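Local coordinates for protein peptidoglycan-N-acetylmuramic acid deacetylase PdaC (PDB 6H8N) that removes acetyl groups from N-acetylmuramic acid residues of bacterial peptidoglycan, which confers resistance to lysozyme, and also deacetylates short chitin oligomers, at residues A[30-35]-A[171-176]; A[105-110]-A[122-127]. The protein carries 1 engineered substitution. All blocks are in the same frame, centred on the assembly; numbering follows the deposited sequence. Where two conformers were deposited one is given.

Interaction 1 (A[30-35]-A[171-176]); sequences DSLKKY and EIIKKL
Two helices of the catalytic NodB-homology domain run side by side here, the segments 30-35 and 171-176 pointing the same way with a crossing angle of -17° and axes 9.6 Å apart at closest approach. Apolar packing centres on Ile173, whose two branches divide the work. Its CG1 lies beside the backbone N, so Ile173 CD1 reaches across to Leu32 CD2 at 3.7 Å and also rests against the CB of Ser31. Leu32 starts out pointing away from segment 171-176, but the end of its side chain comes back to it, CD2 closest, crossing Ile173 at about a right angle. The other branch, CG2, comes obliquely to the ring of Tyr35, with Ile173 CG2 lying 3.6 Å from Tyr35 CD2.

The aromatic contact is a CH-pi interaction. Lys174 CA stands 4.1 Å from the centroid of the Tyr35 ring and 9° off its normal, so it sits over the centre of one face, and the aliphatic CB and CG of Lys174 run on toward CZ and OH. The opposite face is covered by Lys34 CG from the ring's own helix.

The polar contact between the segments is a single hydrogen bond at their exposed side. The Lys174 chain is extended until chi4 (65°), where it bends to place Lys174 NZ 3.0 Å from Tyr35 OH, donating a hydrogen bond to it. Lys34 NZ lies 5.4 Å from Lys174 NZ, and these like charges probably repel each other mildly across the hydroxyl. Deeper in, Ser31 OG is hydrogen-bonded to Asp170 OD1, the residue just before 171-176.

Helix 163-178 rests on the parallel sheet through Ile173 and Leu176, which touch Leu14 of strand 11-17 and Leu183 of strand 182-183, and adjoins helix 139-149 through Ile172 and Leu176, while Leu32 of helix 22-35 meets Ala39 and Asn63 in loops.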
loop_
_atom_site.group_PDB
_atom_site.type_symbol
_atom_site.label_atom_id
_atom_site.label_comp_id
_atom_site.label_asym_id
_atom_site.label_seq_id
_atom_site.Cartn_x
_atom_site.Cartn_y
_atom_site.Cartn_z
ATOM N N ASP A 30 11.486 -7.582 -5.833
ATOM C CA ASP A 30 12.847 -8.094 -5.654
ATOM C C ASP A 30 13.536 -7.402 -4.486
ATOM O O ASP A 30 14.205 -8.057 -3.679
ATOM C CB ASP A 30 13.689 -7.872 -6.911
ATOM C CG ASP A 30 13.330 -8.784 -8.067
ATOM O OD1 ASP A 30 12.568 -9.752 -7.907
ATOM O OD2 ASP A 30 13.866 -8.519 -9.171
ATOM N N SER A 31 13.415 -6.077 -4.406
ATOM C CA SER A 31 14.049 -5.319 -3.330
ATOM C C SER A 31 13.487 -5.738 -1.980
ATOM O O SER A 31 14.228 -5.921 -1.011
ATOM C CB SER A 31 13.818 -3.818 -3.528
ATOM O OG SER A 31 14.345 -3.317 -4.735
ATOM N N LEU A 32 12.159 -5.848 -1.879
ATOM C CA LEU A 32 11.549 -6.267 -0.626
ATOM C C LEU A 32 12.047 -7.643 -0.215
ATOM O O LEU A 32 12.385 -7.867 0.952
ATOM C CB LEU A 32 10.023 -6.269 -0.758
ATOM C CG LEU A 32 9.379 -4.895 -0.894
ATOM C CD1 LEU A 32 7.937 -5.025 -1.392
ATOM C CD2 LEU A 32 9.424 -4.143 0.438
ATOM N N LYS A 33 12.109 -8.576 -1.165
ATOM C CA LYS A 33 12.564 -9.918 -0.849
ATOM C C LYS A 33 14.019 -9.910 -0.395
ATOM O O LYS A 33 14.367 -10.569 0.595
ATOM C CB LYS A 33 12.347 -10.819 -2.067
ATOM C CG LYS A 33 12.805 -12.248 -1.868
ATOM C CD LYS A 33 12.189 -13.185 -2.916
ATOM C CE LYS A 33 12.416 -12.735 -4.345
ATOM N NZ LYS A 33 11.776 -13.685 -5.338
ATOM N N LYS A 34 14.869 -9.141 -1.081
ATOM C CA LYS A 34 16.296 -9.083 -0.749
ATOM C C LYS A 34 16.505 -8.571 0.664
ATOM O O LYS A 34 17.337 -9.099 1.411
ATOM C CB LYS A 34 17.005 -8.172 -1.747
ATOM C CG LYS A 34 18.497 -7.912 -1.440
ATOM C CD LYS A 34 19.095 -6.965 -2.475
ATOM C CE LYS A 34 20.475 -6.462 -2.085
ATOM N NZ LYS A 34 21.045 -5.525 -3.116
ATOM N N TYR A 35 15.762 -7.537 1.052
ATOM C CA TYR A 35 15.929 -6.918 2.355
ATOM C C TYR A 35 14.978 -7.473 3.406
ATOM O O TYR A 35 14.939 -6.962 4.525
ATOM C CB TYR A 35 15.829 -5.394 2.227
ATOM C CG TYR A 35 17.004 -4.817 1.478
ATOM C CD1 TYR A 35 18.269 -4.791 2.052
ATOM C CD2 TYR A 35 16.859 -4.323 0.189
ATOM C CE1 TYR A 35 19.354 -4.273 1.360
ATOM C CE2 TYR A 35 17.944 -3.801 -0.516
ATOM C CZ TYR A 35 19.185 -3.781 0.081
ATOM O OH TYR A 35 20.266 -3.270 -0.609
ATOM N N GLU A 171 16.282 2.063 -2.993
ATOM C CA GLU A 171 17.146 2.790 -2.077
ATOM C C GLU A 171 16.442 3.062 -0.752
ATOM O O GLU A 171 17.060 2.962 0.315
ATOM C CB GLU A 171 17.628 4.084 -2.742
ATOM C CG GLU A 171 18.516 4.912 -1.853
ATOM C CD GLU A 171 19.256 6.014 -2.556
ATOM O OE1 GLU A 171 19.221 6.081 -3.792
ATOM O OE2 GLU A 171 19.862 6.822 -1.832
ATOM N N ILE A 172 15.150 3.402 -0.794
ATOM C CA ILE A 172 14.380 3.628 0.431
ATOM C C ILE A 172 14.313 2.355 1.261
ATOM O O ILE A 172 14.488 2.378 2.480
ATOM C CB ILE A 172 12.987 4.174 0.079
ATOM C CG1 ILE A 172 13.095 5.618 -0.440
ATOM C CG2 ILE A 172 12.025 4.060 1.258
ATOM C CD1 ILE A 172 11.910 6.028 -1.254
ATOM N N ILE A 173 14.019 1.237 0.612
ATOM C CA ILE A 173 13.952 -0.041 1.319
ATOM C C ILE A 173 15.286 -0.348 1.987
ATOM O O ILE A 173 15.346 -0.740 3.157
ATOM C CB ILE A 173 13.520 -1.153 0.355
ATOM C CG1 ILE A 173 12.041 -0.980 -0.027
ATOM C CG2 ILE A 173 13.779 -2.545 0.971
ATOM C CD1 ILE A 173 11.634 -1.732 -1.272
ATOM N N LYS A 174 16.386 -0.154 1.259
ATOM C CA LYS A 174 17.706 -0.404 1.837
ATOM C C LYS A 174 17.973 0.507 3.031
ATOM O O LYS A 174 18.414 0.052 4.096
ATOM C CB LYS A 174 18.784 -0.202 0.790
ATOM C CG LYS A 174 20.176 -0.499 1.340
ATOM C CD LYS A 174 21.274 -0.180 0.346
ATOM C CE LYS A 174 22.629 -0.716 0.810
ATOM N NZ LYS A 174 22.642 -2.212 0.874
ATOM N N LYS A 175 17.744 1.799 2.866
ATOM C CA LYS A 175 18.074 2.741 3.930
ATOM C C LYS A 175 17.200 2.544 5.162
ATOM O O LYS A 175 17.689 2.623 6.290
ATOM C CB LYS A 175 18.019 4.174 3.408
ATOM C CG LYS A 175 19.148 4.469 2.451
ATOM C CD LYS A 175 19.189 5.912 2.037
ATOM C CE LYS A 175 20.536 6.219 1.388
ATOM N NZ LYS A 175 20.569 7.555 0.795
ATOM N N LEU A 176 15.904 2.298 4.976
ATOM C CA LEU A 176 15.049 2.038 6.131
ATOM C C LEU A 176 15.439 0.742 6.827
ATOM O O LEU A 176 15.445 0.680 8.066
ATOM C CB LEU A 176 13.575 2.004 5.727
ATOM C CG LEU A 176 12.985 3.324 5.243
ATOM C CD1 LEU A 176 11.609 3.048 4.628
ATOM C CD2 LEU A 176 12.900 4.342 6.380
#

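Interaction 2 (A[105-110]-A[122-127]); sequences VRPPYG and MDVALW. With PO4 (phosphate ion), chain D.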
loop_
_atom_site.group_PDB
_atom_site.type_symbol
_atom_site.label_atom_id
_atom_site.label_comp_id
_atom_site.label_asym_id
_atom_site.label_seq_id
_atom_site.Cartn_x
_atom_site.Cartn_y
_atom_site.Cartn_z
ATOM N N VAL A 105 -9.233 -0.594 1.008
ATOM C CA VAL A 105 -9.493 0.160 -0.207
ATOM C C VAL A 105 -8.776 1.498 -0.114
ATOM O O VAL A 105 -8.722 2.114 0.958
ATOM C CB VAL A 105 -11.008 0.342 -0.459
ATOM C CG1 VAL A 105 -11.670 1.164 0.637
ATOM C CG2 VAL A 105 -11.277 0.951 -1.847
ATOM N N ARG A 106 -8.216 1.937 -1.235
ATOM C CA ARG A 106 -7.557 3.237 -1.320
ATOM C C ARG A 106 -8.197 3.989 -2.479
ATOM O O ARG A 106 -7.875 3.728 -3.647
ATOM C CB ARG A 106 -6.064 3.069 -1.509
ATOM C CG ARG A 106 -5.317 4.377 -1.640
ATOM C CD ARG A 106 -3.827 4.156 -1.627
ATOM N NE ARG A 106 -3.291 3.977 -0.287
ATOM C CZ ARG A 106 -2.005 3.786 -0.026
ATOM N NH1 ARG A 106 -1.124 3.696 -1.020
ATOM N NH2 ARG A 106 -1.594 3.697 1.228
ATOM N N PRO A 107 -9.126 4.903 -2.208
ATOM C CA PRO A 107 -9.804 5.612 -3.300
ATOM C C PRO A 107 -8.813 6.452 -4.079
ATOM O O PRO A 107 -7.987 7.141 -3.469
ATOM C CB PRO A 107 -10.805 6.503 -2.557
ATOM C CG PRO A 107 -11.104 5.738 -1.291
ATOM C CD PRO A 107 -9.747 5.173 -0.903
ATOM N N PRO A 108 -8.871 6.432 -5.412
ATOM C CA PRO A 108 -7.987 7.286 -6.221
ATOM C C PRO A 108 -8.007 8.733 -5.755
ATOM O O PRO A 108 -9.067 9.303 -5.461
ATOM C CB PRO A 108 -8.567 7.140 -7.625
ATOM C CG PRO A 108 -9.078 5.720 -7.628
ATOM C CD PRO A 108 -9.689 5.558 -6.271
ATOM N N TYR A 109 -6.815 9.339 -5.713
ATOM C CA TYR A 109 -6.610 10.740 -5.328
ATOM C C TYR A 109 -7.022 11.042 -3.896
ATOM O O TYR A 109 -7.061 12.216 -3.510
ATOM C CB TYR A 109 -7.279 11.737 -6.297
ATOM C CG TYR A 109 -7.121 11.356 -7.748
ATOM C CD1 TYR A 109 -5.905 11.492 -8.399
ATOM C CD2 TYR A 109 -8.186 10.827 -8.469
ATOM C CE1 TYR A 109 -5.748 11.132 -9.710
ATOM C CE2 TYR A 109 -8.050 10.471 -9.775
ATOM C CZ TYR A 109 -6.828 10.620 -10.409
ATOM O OH TYR A 109 -6.667 10.249 -11.720
ATOM N N GLY A 110 -7.314 10.020 -3.082
ATOM C CA GLY A 110 -7.833 10.194 -1.743
ATOM C C GLY A 110 -9.295 10.578 -1.678
ATOM O O GLY A 110 -9.801 10.824 -0.581
ATOM N N MET A 122 -15.395 -1.506 3.396
ATOM C CA MET A 122 -13.982 -1.842 3.402
ATOM C C MET A 122 -13.270 -0.844 4.291
ATOM O O MET A 122 -13.802 0.215 4.612
ATOM C CB MET A 122 -13.392 -1.818 1.984
ATOM C CG MET A 122 -14.019 -2.871 1.068
ATOM S SD MET A 122 -13.327 -2.909 -0.587
ATOM C CE MET A 122 -11.735 -3.658 -0.302
ATOM N N ASP A 123 -12.049 -1.177 4.673
ATOM C CA ASP A 123 -11.192 -0.325 5.497
ATOM C C ASP A 123 -10.447 0.647 4.577
ATOM O O ASP A 123 -9.660 0.203 3.731
ATOM C CB ASP A 123 -10.212 -1.270 6.205
ATOM C CG ASP A 123 -9.190 -0.563 7.083
ATOM O OD1 ASP A 123 -9.090 0.678 7.049
ATOM O OD2 ASP A 123 -8.467 -1.288 7.809
ATOM N N VAL A 124 -10.685 1.947 4.729
ATOM C CA VAL A 124 -10.056 2.960 3.884
ATOM C C VAL A 124 -8.644 3.204 4.381
ATOM O O VAL A 124 -8.444 3.567 5.544
ATOM C CB VAL A 124 -10.866 4.261 3.907
ATOM C CG1 VAL A 124 -10.142 5.356 3.144
ATOM C CG2 VAL A 124 -12.275 4.017 3.324
ATOM N N ALA A 125 -7.657 3.005 3.509
ATOM C CA ALA A 125 -6.245 3.063 3.869
ATOM C C ALA A 125 -5.563 4.121 3.014
ATOM O O ALA A 125 -5.305 3.899 1.826
ATOM C CB ALA A 125 -5.594 1.708 3.644
ATOM N N LEU A 126 -5.278 5.270 3.620
ATOM C CA LEU A 126 -4.584 6.356 2.943
ATOM C C LEU A 126 -3.121 6.378 3.371
ATOM O O LEU A 126 -2.497 5.316 3.418
ATOM C CB LEU A 126 -5.341 7.669 3.128
ATOM C CG LEU A 126 -6.783 7.613 2.595
ATOM C CD1 LEU A 126 -7.419 8.982 2.706
ATOM C CD2 LEU A 126 -6.887 7.089 1.163
ATOM N N TRP A 127 -2.533 7.540 3.640
ATOM C CA TRP A 127 -1.085 7.602 3.819
ATOM C C TRP A 127 -0.721 8.866 4.594
ATOM O O TRP A 127 -1.527 9.796 4.719
ATOM C CB TRP A 127 -0.361 7.584 2.472
ATOM C CG TRP A 127 -0.805 8.695 1.604
ATOM C CD1 TRP A 127 -0.312 9.965 1.599
ATOM C CD2 TRP A 127 -1.871 8.673 0.648
ATOM N NE1 TRP A 127 -1.002 10.735 0.703
ATOM C CE2 TRP A 127 -1.970 9.969 0.103
ATOM C CE3 TRP A 127 -2.747 7.682 0.190
ATOM C CZ2 TRP A 127 -2.918 10.299 -0.871
ATOM C CZ3 TRP A 127 -3.669 8.009 -0.774
ATOM C CH2 TRP A 127 -3.750 9.316 -1.299
HETATM P P PO4 D . -3.033 8.340 -6.397
HETATM O O1 PO4 D . -2.981 9.633 -7.255
HETATM O O2 PO4 D . -2.095 8.540 -5.220
HETATM O O3 PO4 D . -2.466 7.246 -7.240
HETATM O O4 PO4 D . -4.454 8.065 -6.018
#
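Val105 and Val124 form a parallel bridge with their CA atoms 5.0 Å apart, held by Val105 N donating to Asp123 O and Ala125 N donating to Val105 O, both bonds nearly straight. The two valines share a face of this two-stranded sheet, where Val105 CG1 meets Val124 CG2 and, more closely, Met122 CB at 3.7 Å. Met122 crosses Val105 at about a right angle, and both touch Ile87 of helix 80-98.

Past the bridge, Arg106 takes over the pairing with its side chain. CG is anti to the backbone N and the chain bends at chi3 (-80°), which brings Arg106 NE 2.9 Å from Ala125 O along an almost straight bond, 173°, with the acceptor in the guanidinium plane. Arg106 NH2 adds a weak, bent bond to Leu126 O. Trp127 CE3 stands 3.8 Å above one face of the Arg106 guanidinium; the two planes are 80° apart, so the indole presents its edge.

This is the active-site region of a family 4 carbohydrate esterase: Arg106 NH1 is hydrogen-bonded to Thr15 and to Ser17, the engineered residue at the position of the presumed proton acceptor, and Arg106 O accepts a bond from His68, a zinc ligand. Further along, Pro107 CD lies against Leu126 CD2 and Val124 CG1. The chain then turns, Gly110 N bonding back to Pro107 O and lying at the edge of the Trp127 ring, while Tyr109 N donates a 2.7 Å bond to O4 of a phosphate ion, probably from the crystallisation liquor, that is also hydrogen-bonded to NE2 of His159, the probable catalytic acid.

Interactions 1 and 2 lie on opposite sides of the chain's centre, their own centres 24 Å apart and their nearest atoms about 13 Å apart, so neither touches the other. Along the sequence, 105-110 and 122-127 both fall between the two helices joined in interaction 1. Interaction 2 borders the active site: the Arg106 side chain is about 7 Å from the zinc ion, which is bound by Asp18, His68 and His72. Interaction 1 is helix packing away from the metal; the side chain of Ile173 is about 12 Å from that of Asp133, which probably raises the pKa of the active-site histidine.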